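Side-chain contacts in transmembrane oligosaccharyl transferase (Archaeoglobus fulgidus, PDB 3WAJ), which is an archaeal, membrane-embedded oligosaccharyl transferase of the STT3/AglB family, joining a helical transmembrane domain of the GT-C type to globular domains, and holds a zinc ion: residues Y295-W300 / L318-L323; V234-V239 / K314-A319. One frame throughout, in Å; residues are numbered along the deposited sequence.

Contact 1: Y295-W300 / L318-L323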
loop_
_atom_site.group_PDB
_atom_site.type_symbol
_atom_site.label_atom_id
_atom_site.label_comp_id
_atom_site.label_asym_id
_atom_site.label_seq_id
_atom_site.Cartn_x
_atom_site.Cartn_y
_atom_site.Cartn_z
ATOM N N TYR A 295 -28.455 -27.074 -15.535
ATOM C CA TYR A 295 -28.953 -28.387 -15.170
ATOM C C TYR A 295 -30.183 -28.725 -15.998
ATOM O O TYR A 295 -30.253 -29.790 -16.627
ATOM C CB TYR A 295 -29.321 -28.413 -13.680
ATOM C CG TYR A 295 -29.929 -29.723 -13.214
ATOM C CD1 TYR A 295 -29.213 -30.914 -13.303
ATOM C CD2 TYR A 295 -31.203 -29.765 -12.662
ATOM C CE1 TYR A 295 -29.757 -32.108 -12.868
ATOM C CE2 TYR A 295 -31.753 -30.959 -12.218
ATOM C CZ TYR A 295 -31.025 -32.124 -12.330
ATOM O OH TYR A 295 -31.573 -33.312 -11.898
ATOM N N GLN A 296 -31.142 -27.806 -15.981
ATOM C CA GLN A 296 -32.355 -27.925 -16.770
ATOM C C GLN A 296 -32.086 -28.038 -18.283
ATOM O O GLN A 296 -32.745 -28.811 -18.985
ATOM C CB GLN A 296 -33.271 -26.734 -16.489
ATOM C CG GLN A 296 -34.597 -26.831 -17.200
ATOM C CD GLN A 296 -35.325 -28.133 -16.905
ATOM O OE1 GLN A 296 -35.590 -28.467 -15.750
ATOM N NE2 GLN A 296 -35.645 -28.876 -17.952
ATOM N N ILE A 297 -31.120 -27.276 -18.785
ATOM C CA ILE A 297 -30.775 -27.365 -20.197
ATOM C C ILE A 297 -30.341 -28.798 -20.525
ATOM O O ILE A 297 -30.811 -29.396 -21.518
ATOM C CB ILE A 297 -29.713 -26.318 -20.605
ATOM C CG1 ILE A 297 -30.348 -24.925 -20.640
ATOM C CG2 ILE A 297 -29.135 -26.640 -21.958
ATOM C CD1 ILE A 297 -29.356 -23.792 -20.829
ATOM N N GLU A 298 -29.492 -29.367 -19.670
ATOM C CA GLU A 298 -29.062 -30.753 -19.855
ATOM C C GLU A 298 -30.252 -31.746 -19.812
ATOM O O GLU A 298 -30.318 -32.693 -20.612
ATOM C CB GLU A 298 -27.964 -31.129 -18.859
ATOM C CG GLU A 298 -27.247 -32.458 -19.176
ATOM C CD GLU A 298 -26.613 -32.510 -20.569
ATOM O OE1 GLU A 298 -26.136 -31.460 -21.052
ATOM O OE2 GLU A 298 -26.578 -33.616 -21.179
ATOM N N LYS A 299 -31.211 -31.501 -18.918
ATOM C CA LYS A 299 -32.378 -32.381 -18.815
ATOM C C LYS A 299 -33.178 -32.414 -20.113
ATOM O O LYS A 299 -33.588 -33.486 -20.555
ATOM C CB LYS A 299 -33.263 -32.005 -17.620
ATOM C CG LYS A 299 -32.671 -32.414 -16.253
ATOM C CD LYS A 299 -33.482 -31.860 -15.068
ATOM C CE LYS A 299 -34.909 -32.401 -15.066
ATOM N NZ LYS A 299 -35.750 -31.797 -13.987
ATOM N N TRP A 300 -33.377 -31.243 -20.721
ATOM C CA TRP A 300 -34.074 -31.127 -22.005
ATOM C C TRP A 300 -33.317 -31.844 -23.105
ATOM O O TRP A 300 -33.908 -32.470 -23.991
ATOM C CB TRP A 300 -34.249 -29.655 -22.391
ATOM C CG TRP A 300 -35.341 -29.006 -21.614
ATOM C CD1 TRP A 300 -36.441 -29.622 -21.076
ATOM C CD2 TRP A 300 -35.441 -27.622 -21.263
ATOM N NE1 TRP A 300 -37.221 -28.700 -20.422
ATOM C CE2 TRP A 300 -36.632 -27.465 -20.520
ATOM C CE3 TRP A 300 -34.637 -26.502 -21.497
ATOM C CZ2 TRP A 300 -37.038 -26.230 -20.010
ATOM C CZ3 TRP A 300 -35.043 -25.274 -20.993
ATOM C CH2 TRP A 300 -36.229 -25.149 -20.255
ATOM N N LEU A 318 -26.889 -23.927 -28.523
ATOM C CA LEU A 318 -27.661 -22.724 -28.842
ATOM C C LEU A 318 -28.431 -22.173 -27.628
ATOM O O LEU A 318 -28.404 -20.970 -27.360
ATOM C CB LEU A 318 -28.625 -22.980 -29.996
ATOM C CG LEU A 318 -29.291 -21.702 -30.512
ATOM C CD1 LEU A 318 -28.485 -21.100 -31.660
ATOM C CD2 LEU A 318 -30.739 -21.952 -30.920
ATOM N N ALA A 319 -29.115 -23.049 -26.897
ATOM C CA ALA A 319 -29.836 -22.632 -25.689
ATOM C C ALA A 319 -28.877 -21.983 -24.701
ATOM O O ALA A 319 -29.249 -21.064 -23.966
ATOM C CB ALA A 319 -30.519 -23.815 -25.040
ATOM N N VAL A 320 -27.644 -22.477 -24.684
ATOM C CA VAL A 320 -26.633 -21.943 -23.787
ATOM C C VAL A 320 -26.158 -20.575 -24.280
ATOM O O VAL A 320 -26.059 -19.635 -23.493
ATOM C CB VAL A 320 -25.453 -22.931 -23.590
ATOM C CG1 VAL A 320 -24.317 -22.276 -22.809
ATOM C CG2 VAL A 320 -25.936 -24.171 -22.859
ATOM N N ILE A 321 -25.874 -20.476 -25.579
ATOM C CA ILE A 321 -25.507 -19.204 -26.204
ATOM C C ILE A 321 -26.565 -18.133 -25.932
ATOM O O ILE A 321 -26.249 -16.988 -25.576
ATOM C CB ILE A 321 -25.359 -19.354 -27.718
ATOM C CG1 ILE A 321 -24.222 -20.324 -28.057
ATOM C CG2 ILE A 321 -25.125 -17.998 -28.354
ATOM C CD1 ILE A 321 -22.893 -19.892 -27.528
ATOM N N VAL A 322 -27.825 -18.526 -26.092
ATOM C CA VAL A 322 -28.948 -17.626 -25.895
ATOM C C VAL A 322 -29.082 -17.245 -24.432
ATOM O O VAL A 322 -29.246 -16.069 -24.106
ATOM C CB VAL A 322 -30.251 -18.262 -26.394
ATOM C CG1 VAL A 322 -31.459 -17.628 -25.721
ATOM C CG2 VAL A 322 -30.333 -18.163 -27.918
ATOM N N LEU A 323 -29.007 -18.248 -23.560
ATOM C CA LEU A 323 -29.080 -18.035 -22.115
ATOM C C LEU A 323 -28.073 -16.988 -21.635
ATOM O O LEU A 323 -28.433 -16.078 -20.893
ATOM C CB LEU A 323 -28.853 -19.352 -21.367
ATOM C CG LEU A 323 -29.410 -19.532 -19.947
ATOM C CD1 LEU A 323 -28.288 -19.676 -18.929
ATOM C CD2 LEU A 323 -30.349 -18.400 -19.552
#

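Contact 2: V234-V239 / K314-A319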
loop_
_atom_site.group_PDB
_atom_site.type_symbol
_atom_site.label_atom_id
_atom_site.label_comp_id
_atom_site.label_asym_id
_atom_site.label_seq_id
_atom_site.Cartn_x
_atom_site.Cartn_y
_atom_site.Cartn_z
ATOM N N VAL A 234 -21.190 -25.773 -24.695
ATOM C CA VAL A 234 -21.076 -25.473 -26.135
ATOM C C VAL A 234 -20.022 -26.322 -26.856
ATOM O O VAL A 234 -19.895 -26.248 -28.076
ATOM C CB VAL A 234 -20.861 -23.974 -26.440
ATOM C CG1 VAL A 234 -21.829 -23.123 -25.635
ATOM C CG2 VAL A 234 -19.431 -23.580 -26.149
ATOM N N LEU A 235 -19.282 -27.129 -26.099
ATOM C CA LEU A 235 -18.333 -28.076 -26.679
ATOM C C LEU A 235 -18.661 -29.522 -26.300
ATOM O O LEU A 235 -17.788 -30.390 -26.337
ATOM C CB LEU A 235 -16.898 -27.726 -26.270
ATOM C CG LEU A 235 -16.481 -26.291 -26.590
ATOM C CD1 LEU A 235 -15.117 -25.947 -26.004
ATOM C CD2 LEU A 235 -16.485 -26.063 -28.084
ATOM N N ALA A 236 -19.921 -29.786 -25.949
ATOM C CA ALA A 236 -20.353 -31.141 -25.571
ATOM C C ALA A 236 -20.055 -32.185 -26.657
ATOM O O ALA A 236 -20.032 -33.391 -26.386
ATOM C CB ALA A 236 -21.821 -31.154 -25.204
ATOM N N GLY A 237 -19.848 -31.711 -27.882
ATOM C CA GLY A 237 -19.292 -32.543 -28.932
ATOM C C GLY A 237 -17.941 -33.128 -28.543
ATOM O O GLY A 237 -17.856 -34.311 -28.204
ATOM N N PHE A 238 -16.886 -32.313 -28.581
ATOM C CA PHE A 238 -15.545 -32.833 -28.310
ATOM C C PHE A 238 -15.014 -32.556 -26.897
ATOM O O PHE A 238 -13.817 -32.371 -26.701
ATOM C CB PHE A 238 -14.535 -32.457 -29.418
ATOM C CG PHE A 238 -13.952 -31.065 -29.306
ATOM C CD1 PHE A 238 -12.643 -30.827 -29.710
ATOM C CD2 PHE A 238 -14.703 -30.001 -28.831
ATOM C CE1 PHE A 238 -12.085 -29.557 -29.623
ATOM C CE2 PHE A 238 -14.149 -28.728 -28.739
ATOM C CZ PHE A 238 -12.839 -28.506 -29.139
ATOM N N VAL A 239 -15.921 -32.533 -25.924
ATOM C CA VAL A 239 -15.566 -32.556 -24.506
ATOM C C VAL A 239 -16.646 -33.320 -23.750
ATOM O O VAL A 239 -17.807 -32.911 -23.755
ATOM C CB VAL A 239 -15.447 -31.130 -23.888
ATOM C CG1 VAL A 239 -15.416 -31.210 -22.353
ATOM C CG2 VAL A 239 -14.214 -30.403 -24.394
ATOM N N LYS A 314 -27.301 -29.327 -31.958
ATOM C CA LYS A 314 -26.955 -27.910 -31.816
ATOM C C LYS A 314 -27.908 -27.246 -30.823
ATOM O O LYS A 314 -27.682 -26.118 -30.371
ATOM C CB LYS A 314 -27.013 -27.191 -33.175
ATOM C CG LYS A 314 -26.238 -27.867 -34.314
ATOM C CD LYS A 314 -26.571 -27.236 -35.672
ATOM C CE LYS A 314 -26.085 -28.096 -36.842
ATOM N NZ LYS A 314 -26.630 -27.643 -38.168
ATOM N N GLY A 315 -28.974 -27.970 -30.488
ATOM C CA GLY A 315 -30.025 -27.451 -29.636
ATOM C C GLY A 315 -29.511 -26.954 -28.307
ATOM O O GLY A 315 -29.772 -25.808 -27.915
ATOM N N MET A 316 -28.768 -27.807 -27.613
ATOM C CA MET A 316 -28.278 -27.439 -26.297
ATOM C C MET A 316 -27.284 -26.268 -26.327
ATOM O O MET A 316 -27.483 -25.280 -25.606
ATOM C CB MET A 316 -27.720 -28.647 -25.539
ATOM C CG MET A 316 -27.177 -28.280 -24.178
ATOM S SD MET A 316 -25.962 -29.459 -23.621
ATOM C CE MET A 316 -24.737 -29.193 -24.887
ATOM N N PRO A 317 -26.223 -26.358 -27.156
ATOM C CA PRO A 317 -25.291 -25.221 -27.188
ATOM C C PRO A 317 -25.970 -23.901 -27.561
ATOM O O PRO A 317 -25.660 -22.876 -26.951
ATOM C CB PRO A 317 -24.281 -25.635 -28.259
ATOM C CG PRO A 317 -24.277 -27.121 -28.189
ATOM C CD PRO A 317 -25.725 -27.481 -27.974
ATOM N N LEU A 318 -26.889 -23.927 -28.523
ATOM C CA LEU A 318 -27.661 -22.724 -28.842
ATOM C C LEU A 318 -28.431 -22.173 -27.628
ATOM O O LEU A 318 -28.404 -20.970 -27.360
ATOM C CB LEU A 318 -28.625 -22.980 -29.996
ATOM C CG LEU A 318 -29.291 -21.702 -30.512
ATOM C CD1 LEU A 318 -28.485 -21.100 -31.660
ATOM C CD2 LEU A 318 -30.739 -21.952 -30.920
ATOM N N ALA A 319 -29.115 -23.049 -26.897
ATOM C CA ALA A 319 -29.836 -22.632 -25.689
ATOM C C ALA A 319 -28.877 -21.983 -24.701
ATOM O O ALA A 319 -29.249 -21.064 -23.966
ATOM C CB ALA A 319 -30.519 -23.815 -25.040
#

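Contact 1: Y295-W300 / L318-L323
I297 places its terminal methyl CD1 against A319, V320 and L323, within about one turn of the facing helix. The closest of the three is V320, whose CG2 lies 4.0 Å from I297 CD1; the same V320 methyl also meets the other branch of the isoleucine, I297 CG2, at 4.1 Å. The two branched side chains cross at about a right angle, with V320 CG2 against both arms of I297. A319 CB and L323 CG also lie near the methyl, at a looser range, each 4.4 Å from I297 CD1. I297 CD1 also passes 4.2 Å from A319 O, a carbonyl already used within its own helix, where it accepts the backbone N-H of L323. The reach of I297 comes from its extended outer bond: chi2 of 171° carries CD1 away from the backbone toward the opposite helix. V320 has CG1 anti to its backbone N, which leaves CG2 as the branch presented to I297. These residues join helix 278-303 to helix 315-332 as the two legs of an antiparallel helical hairpin in the STT3-type transmembrane domain, with short helix 305-308 in the turn. The segment axes come within 10.8 Å, at 154° between their directions, and the CA atoms of I297 and A319 lie closest, 7.3 Å apart. Further out, F306 of the connecting helix packs on A319 and W300, closing one end of the interface. Helix 221-234 covers V320 with F230 and F233. E298, the next residue after I297, turns to a different neighbour and forms a salt bridge with R243, tying the start of helix 243-261 to the same leg of the hairpin.

Contact 2: V234-V239 / K314-A319
No aromatic face takes part where V234 and A236 meet P317 and M316: the one flat ring here, F238, has L235 CD2 in its plane at the edge, a contact made within its own segment. The pyrrolidine ring of P317 is puckered (C-gamma exo) and presents its CB-CG side to the backbone of V234. P317 CB lies 3.8 Å from V234 CA and 4.2 Å from V234 CB, and P317 CG follows at 4.1 Å from V234 CA. With this side of the ring set against a main-chain carbon, the two backbones come close, V234 CA and P317 CA 4.4 Å apart. V234 CG1 passes 4.1 Å from P317 O and continues onto V320 and I321 along the same helix. The second touch is between two methyls, M316 CE and A236 CB, at a tight 3.5 Å. M316 leaves its helix at an angle to this loop, but its chain, extended at first, bends at the sulfur (chi3 63°), and the bend brings CE over to A236. The M316 side chain also touches I297, E298 and N301 of helix 278-303, and F306. V234 closes helix 221-234, since L235 is the first residue to leave helical angles, while P317 sits in the first turn of helix 315-332, where a missing N-H costs the helix little. The side-chain contacts between this helix end with its loop and the start of helix 315-332 are apolar and depend on close fit of shape, not on directed bonds.

Contact 2 opens first along the chain, at the end of helix 221-234, and closes a long loop of 74 residues when helix 315-332 begins. Within that loop run helices 243-261, 278-303 and 305-308. Contact 1 starts inside it, on helix 278-303, and closes a much shorter loop of 17 residues that holds helix 305-308. It ends one turn further along helix 315-332, beyond the end of contact 2; the two therefore cross and do not nest, their last segments overlapping at L318 and A319. The opening turns of helix 315-332 thus pack against both helix 278-303 and the end of helix 221-234.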